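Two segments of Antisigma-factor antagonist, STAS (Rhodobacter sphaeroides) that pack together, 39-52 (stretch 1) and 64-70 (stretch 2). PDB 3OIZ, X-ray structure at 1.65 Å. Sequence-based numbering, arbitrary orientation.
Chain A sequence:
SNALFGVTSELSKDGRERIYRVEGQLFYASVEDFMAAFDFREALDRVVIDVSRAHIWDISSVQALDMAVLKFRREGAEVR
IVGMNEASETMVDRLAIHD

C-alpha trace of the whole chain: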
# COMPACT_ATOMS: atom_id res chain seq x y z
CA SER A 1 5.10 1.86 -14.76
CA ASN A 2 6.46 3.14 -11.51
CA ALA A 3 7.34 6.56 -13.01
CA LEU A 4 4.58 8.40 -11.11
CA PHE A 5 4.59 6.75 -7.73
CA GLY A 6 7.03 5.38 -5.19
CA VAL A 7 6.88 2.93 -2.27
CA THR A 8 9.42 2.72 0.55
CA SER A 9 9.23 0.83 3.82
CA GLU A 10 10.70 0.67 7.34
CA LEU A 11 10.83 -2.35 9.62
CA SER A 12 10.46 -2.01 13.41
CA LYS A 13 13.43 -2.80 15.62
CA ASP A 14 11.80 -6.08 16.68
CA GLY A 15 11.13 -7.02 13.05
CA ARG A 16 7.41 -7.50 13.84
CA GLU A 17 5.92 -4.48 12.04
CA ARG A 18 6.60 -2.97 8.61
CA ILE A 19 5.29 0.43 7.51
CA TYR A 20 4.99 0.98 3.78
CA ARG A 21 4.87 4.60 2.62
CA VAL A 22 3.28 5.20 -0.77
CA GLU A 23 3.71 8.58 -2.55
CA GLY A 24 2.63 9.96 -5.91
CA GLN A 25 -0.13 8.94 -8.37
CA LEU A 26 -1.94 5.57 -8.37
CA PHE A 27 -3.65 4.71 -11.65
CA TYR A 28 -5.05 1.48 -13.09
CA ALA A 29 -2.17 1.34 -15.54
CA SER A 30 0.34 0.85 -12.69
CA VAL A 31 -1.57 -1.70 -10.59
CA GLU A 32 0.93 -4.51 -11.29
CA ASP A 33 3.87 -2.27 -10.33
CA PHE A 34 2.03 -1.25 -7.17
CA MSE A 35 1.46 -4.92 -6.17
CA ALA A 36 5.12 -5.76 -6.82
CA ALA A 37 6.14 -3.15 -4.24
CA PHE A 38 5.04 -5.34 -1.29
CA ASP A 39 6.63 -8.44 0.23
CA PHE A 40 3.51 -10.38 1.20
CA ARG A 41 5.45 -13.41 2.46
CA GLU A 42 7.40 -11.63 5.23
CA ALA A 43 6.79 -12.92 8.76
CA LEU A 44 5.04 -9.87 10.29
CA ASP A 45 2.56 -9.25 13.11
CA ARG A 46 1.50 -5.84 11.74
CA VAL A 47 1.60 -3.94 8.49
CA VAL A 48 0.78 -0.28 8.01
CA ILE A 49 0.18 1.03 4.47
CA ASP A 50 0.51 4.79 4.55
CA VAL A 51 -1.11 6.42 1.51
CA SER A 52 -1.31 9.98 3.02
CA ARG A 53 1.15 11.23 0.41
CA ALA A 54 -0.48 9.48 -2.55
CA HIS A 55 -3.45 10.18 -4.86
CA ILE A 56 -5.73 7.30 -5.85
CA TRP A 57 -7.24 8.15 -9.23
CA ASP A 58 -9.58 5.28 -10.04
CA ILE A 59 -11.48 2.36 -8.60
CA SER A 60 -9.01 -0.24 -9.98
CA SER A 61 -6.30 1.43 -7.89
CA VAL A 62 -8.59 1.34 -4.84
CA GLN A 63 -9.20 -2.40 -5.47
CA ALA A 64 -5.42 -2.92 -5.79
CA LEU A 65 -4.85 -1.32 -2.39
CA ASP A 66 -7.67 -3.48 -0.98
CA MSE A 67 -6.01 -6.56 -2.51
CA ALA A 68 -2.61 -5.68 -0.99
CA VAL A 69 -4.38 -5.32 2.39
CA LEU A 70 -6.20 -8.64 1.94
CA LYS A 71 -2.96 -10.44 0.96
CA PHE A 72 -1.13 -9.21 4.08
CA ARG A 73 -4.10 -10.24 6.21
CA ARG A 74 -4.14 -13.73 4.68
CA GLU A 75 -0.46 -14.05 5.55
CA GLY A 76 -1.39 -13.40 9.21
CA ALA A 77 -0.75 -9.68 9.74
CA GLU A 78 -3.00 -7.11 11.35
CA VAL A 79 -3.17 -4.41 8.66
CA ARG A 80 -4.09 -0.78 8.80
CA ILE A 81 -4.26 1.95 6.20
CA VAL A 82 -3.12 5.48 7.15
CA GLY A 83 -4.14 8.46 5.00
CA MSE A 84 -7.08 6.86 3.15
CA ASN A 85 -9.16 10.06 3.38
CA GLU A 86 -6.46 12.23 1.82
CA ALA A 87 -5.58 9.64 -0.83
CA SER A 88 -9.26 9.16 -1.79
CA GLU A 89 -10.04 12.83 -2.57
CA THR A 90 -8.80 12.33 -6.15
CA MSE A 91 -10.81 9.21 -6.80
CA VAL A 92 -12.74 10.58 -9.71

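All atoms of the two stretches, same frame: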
# COMPACT_ATOMS: atom_id res chain seq x y z
N ASP A 39 6.18 -7.08 -0.03
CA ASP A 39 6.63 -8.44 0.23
C ASP A 39 5.58 -9.11 1.12
O ASP A 39 5.63 -9.02 2.36
CB ASP A 39 7.97 -8.41 0.96
CG ASP A 39 8.48 -9.81 1.33
OD1 ASP A 39 7.82 -10.82 0.96
OD2 ASP A 39 9.54 -9.90 2.02
N PHE A 40 4.63 -9.79 0.49
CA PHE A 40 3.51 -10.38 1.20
C PHE A 40 3.92 -11.57 2.06
O PHE A 40 3.21 -11.93 3.01
CB PHE A 40 2.39 -10.75 0.21
CG PHE A 40 1.83 -9.57 -0.53
CD1 PHE A 40 1.12 -8.56 0.14
CD2 PHE A 40 2.04 -9.44 -1.89
CE1 PHE A 40 0.63 -7.45 -0.56
CE2 PHE A 40 1.53 -8.35 -2.59
CZ PHE A 40 0.83 -7.35 -1.93
N ARG A 41 5.07 -12.16 1.77
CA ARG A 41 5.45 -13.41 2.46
C ARG A 41 6.25 -13.20 3.74
O ARG A 41 6.49 -14.15 4.47
CB ARG A 41 6.17 -14.38 1.51
CG ARG A 41 5.29 -14.79 0.31
CD ARG A 41 5.78 -16.06 -0.42
NE ARG A 41 7.22 -16.10 -0.75
CZ ARG A 41 7.96 -15.09 -1.21
NH1 ARG A 41 7.44 -13.88 -1.44
NH2 ARG A 41 9.25 -15.28 -1.45
N GLU A 42 6.60 -11.94 4.04
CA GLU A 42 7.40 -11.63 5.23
C GLU A 42 6.64 -12.02 6.50
O GLU A 42 5.41 -11.81 6.59
CB GLU A 42 7.75 -10.14 5.24
CG GLU A 42 8.81 -9.77 6.28
CD GLU A 42 9.23 -8.32 6.20
OE1 GLU A 42 8.57 -7.52 5.50
OE2 GLU A 42 10.26 -7.98 6.84
N ALA A 43 7.35 -12.61 7.46
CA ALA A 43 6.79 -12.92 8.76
C ALA A 43 6.59 -11.62 9.57
O ALA A 43 7.56 -11.12 10.15
CB ALA A 43 7.73 -13.85 9.50
N LEU A 44 5.35 -11.13 9.62
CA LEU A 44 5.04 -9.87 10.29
C LEU A 44 3.83 -10.03 11.21
O LEU A 44 2.90 -10.77 10.89
CB LEU A 44 4.76 -8.75 9.29
CG LEU A 44 5.96 -8.31 8.44
CD1 LEU A 44 5.54 -7.31 7.36
CD2 LEU A 44 7.05 -7.72 9.33
N ASP A 45 3.80 -9.33 12.32
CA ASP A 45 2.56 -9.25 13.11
C ASP A 45 1.67 -8.12 12.61
O ASP A 45 0.45 -8.23 12.65
CB ASP A 45 2.89 -9.03 14.57
CG ASP A 45 3.54 -10.24 15.21
OD1 ASP A 45 3.41 -11.39 14.70
OD2 ASP A 45 4.19 -10.03 16.23
N ARG A 46 2.27 -7.03 12.13
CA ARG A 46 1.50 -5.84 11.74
C ARG A 46 2.08 -5.23 10.50
O ARG A 46 3.28 -5.24 10.30
CB ARG A 46 1.50 -4.79 12.86
CG ARG A 46 0.76 -5.24 14.10
CD ARG A 46 0.88 -4.24 15.28
NE ARG A 46 2.25 -3.82 15.56
CZ ARG A 46 3.13 -4.55 16.25
NH1 ARG A 46 2.79 -5.74 16.74
NH2 ARG A 46 4.35 -4.07 16.46
N VAL A 47 1.19 -4.69 9.65
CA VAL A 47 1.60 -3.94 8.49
C VAL A 47 0.80 -2.66 8.50
O VAL A 47 -0.42 -2.68 8.70
CB VAL A 47 1.35 -4.74 7.17
CG1 VAL A 47 1.60 -3.85 5.95
CG2 VAL A 47 2.25 -5.97 7.13
N VAL A 48 1.47 -1.54 8.25
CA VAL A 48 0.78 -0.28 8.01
C VAL A 48 1.04 0.09 6.55
O VAL A 48 2.19 0.05 6.10
CB VAL A 48 1.34 0.82 8.93
CG1 VAL A 48 0.68 2.18 8.60
CG2 VAL A 48 1.15 0.42 10.39
N ILE A 49 -0.02 0.45 5.82
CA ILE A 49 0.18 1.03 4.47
C ILE A 49 -0.26 2.48 4.52
O ILE A 49 -1.46 2.78 4.67
CB ILE A 49 -0.57 0.24 3.39
CG1 ILE A 49 -0.18 -1.26 3.43
CG2 ILE A 49 -0.31 0.84 1.98
CD1 ILE A 49 -0.97 -2.07 2.41
N ASP A 50 0.72 3.37 4.39
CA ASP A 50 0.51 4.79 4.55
C ASP A 50 0.36 5.38 3.16
O ASP A 50 1.34 5.46 2.41
CB ASP A 50 1.69 5.43 5.31
CG ASP A 50 1.50 6.92 5.58
OD1 ASP A 50 0.85 7.63 4.79
OD2 ASP A 50 2.04 7.40 6.60
N VAL A 51 -0.86 5.79 2.82
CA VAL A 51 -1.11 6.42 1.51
C VAL A 51 -1.39 7.95 1.64
O VAL A 51 -1.89 8.58 0.69
CB VAL A 51 -2.27 5.69 0.76
CG1 VAL A 51 -1.85 4.26 0.42
CG2 VAL A 51 -3.60 5.73 1.57
N SER A 52 -1.02 8.55 2.76
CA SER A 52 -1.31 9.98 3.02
C SER A 52 -0.69 10.89 1.99
O SER A 52 -1.20 11.99 1.75
CB SER A 52 -0.81 10.39 4.42
OG SER A 52 0.60 10.25 4.52
N ALA A 64 -6.79 -2.43 -5.94
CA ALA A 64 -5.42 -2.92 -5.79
C ALA A 64 -4.93 -2.71 -4.36
O ALA A 64 -4.31 -3.63 -3.76
CB ALA A 64 -4.47 -2.24 -6.83
N LEU A 65 -5.20 -1.54 -3.80
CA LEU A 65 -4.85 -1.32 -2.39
C LEU A 65 -5.57 -2.34 -1.50
O LEU A 65 -4.97 -2.95 -0.58
CB LEU A 65 -5.21 0.13 -2.00
CG LEU A 65 -5.01 0.53 -0.53
CD1 LEU A 65 -3.56 0.35 -0.06
CD2 LEU A 65 -5.49 2.02 -0.39
N ASP A 66 -6.86 -2.54 -1.78
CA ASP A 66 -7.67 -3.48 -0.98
C ASP A 66 -7.06 -4.89 -1.09
O ASP A 66 -7.03 -5.65 -0.10
CB ASP A 66 -9.10 -3.52 -1.48
CG ASP A 66 -9.90 -2.25 -1.15
OD1 ASP A 66 -9.43 -1.41 -0.34
OD2 ASP A 66 -11.01 -2.11 -1.74
N MSE A 67 -6.62 -5.25 -2.30
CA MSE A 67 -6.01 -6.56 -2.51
C MSE A 67 -4.69 -6.70 -1.74
O MSE A 67 -4.41 -7.78 -1.19
CB MSE A 67 -5.83 -6.84 -4.01
CG MSE A 67 -5.28 -8.24 -4.32
SE MSE A 67 -6.47 -9.65 -3.73
CE MSE A 67 -7.67 -9.57 -5.24
N ALA A 68 -3.88 -5.62 -1.71
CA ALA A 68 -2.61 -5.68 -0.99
C ALA A 68 -2.95 -5.90 0.50
O ALA A 68 -2.32 -6.74 1.19
CB ALA A 68 -1.84 -4.40 -1.17
N VAL A 69 -3.92 -5.13 1.01
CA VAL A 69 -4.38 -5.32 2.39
C VAL A 69 -4.83 -6.77 2.65
O VAL A 69 -4.39 -7.41 3.65
CB VAL A 69 -5.50 -4.33 2.74
CG1 VAL A 69 -6.14 -4.72 4.11
CG2 VAL A 69 -4.93 -2.86 2.78
N LEU A 70 -5.70 -7.28 1.78
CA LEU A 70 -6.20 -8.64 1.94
C LEU A 70 -5.05 -9.66 1.95
O LEU A 70 -5.04 -10.56 2.80
CB LEU A 70 -7.19 -8.98 0.81
CG LEU A 70 -7.82 -10.37 0.87
CD1 LEU A 70 -8.51 -10.58 2.24
CD2 LEU A 70 -8.83 -10.50 -0.23

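Strand 46-51 and helix 64-70 run nearly antiparallel (166°), their axes 10.3 Å apart at closest approach, and meet through apolar side chains alone; no hydrogen bond crosses between them. I49 is the centre. Its CB points toward the helix, and its side chain touches three helical residues: CG2 of I49 lies 3.9 Å from CD1 of L65, while CD1 of I49 lies 4.1 Å from CG2 of V69 and 4.4 Å from CB of A68. L65 leaves the helix sideways, but with chi1 t and chi2 p its end comes nearer the strand, so that its CD1 also meets CG1 of V51 at 4.3 Å. The alternation of the strand sets this pattern: I49 and V51 face the helix, whereas V48 and D50 are out of its reach. Beyond the strand, F40 extends the contact from the D39-E42 type I turn. Its ring carries CE1 to 4.0 Å from CB of A68 and 3.5 Å from O of A68, which it meets obliquely. At the polar edge, D39 and D50 accept hydrogen bonds within stretch 1. OD1 of D39 accepts from N of R41 (3.2 Å), bracing the turn. OD1 of D50 accepts from N of S52 at 2.9 Å and from OG of S52 at 2.6 Å, where the chain turns a corner.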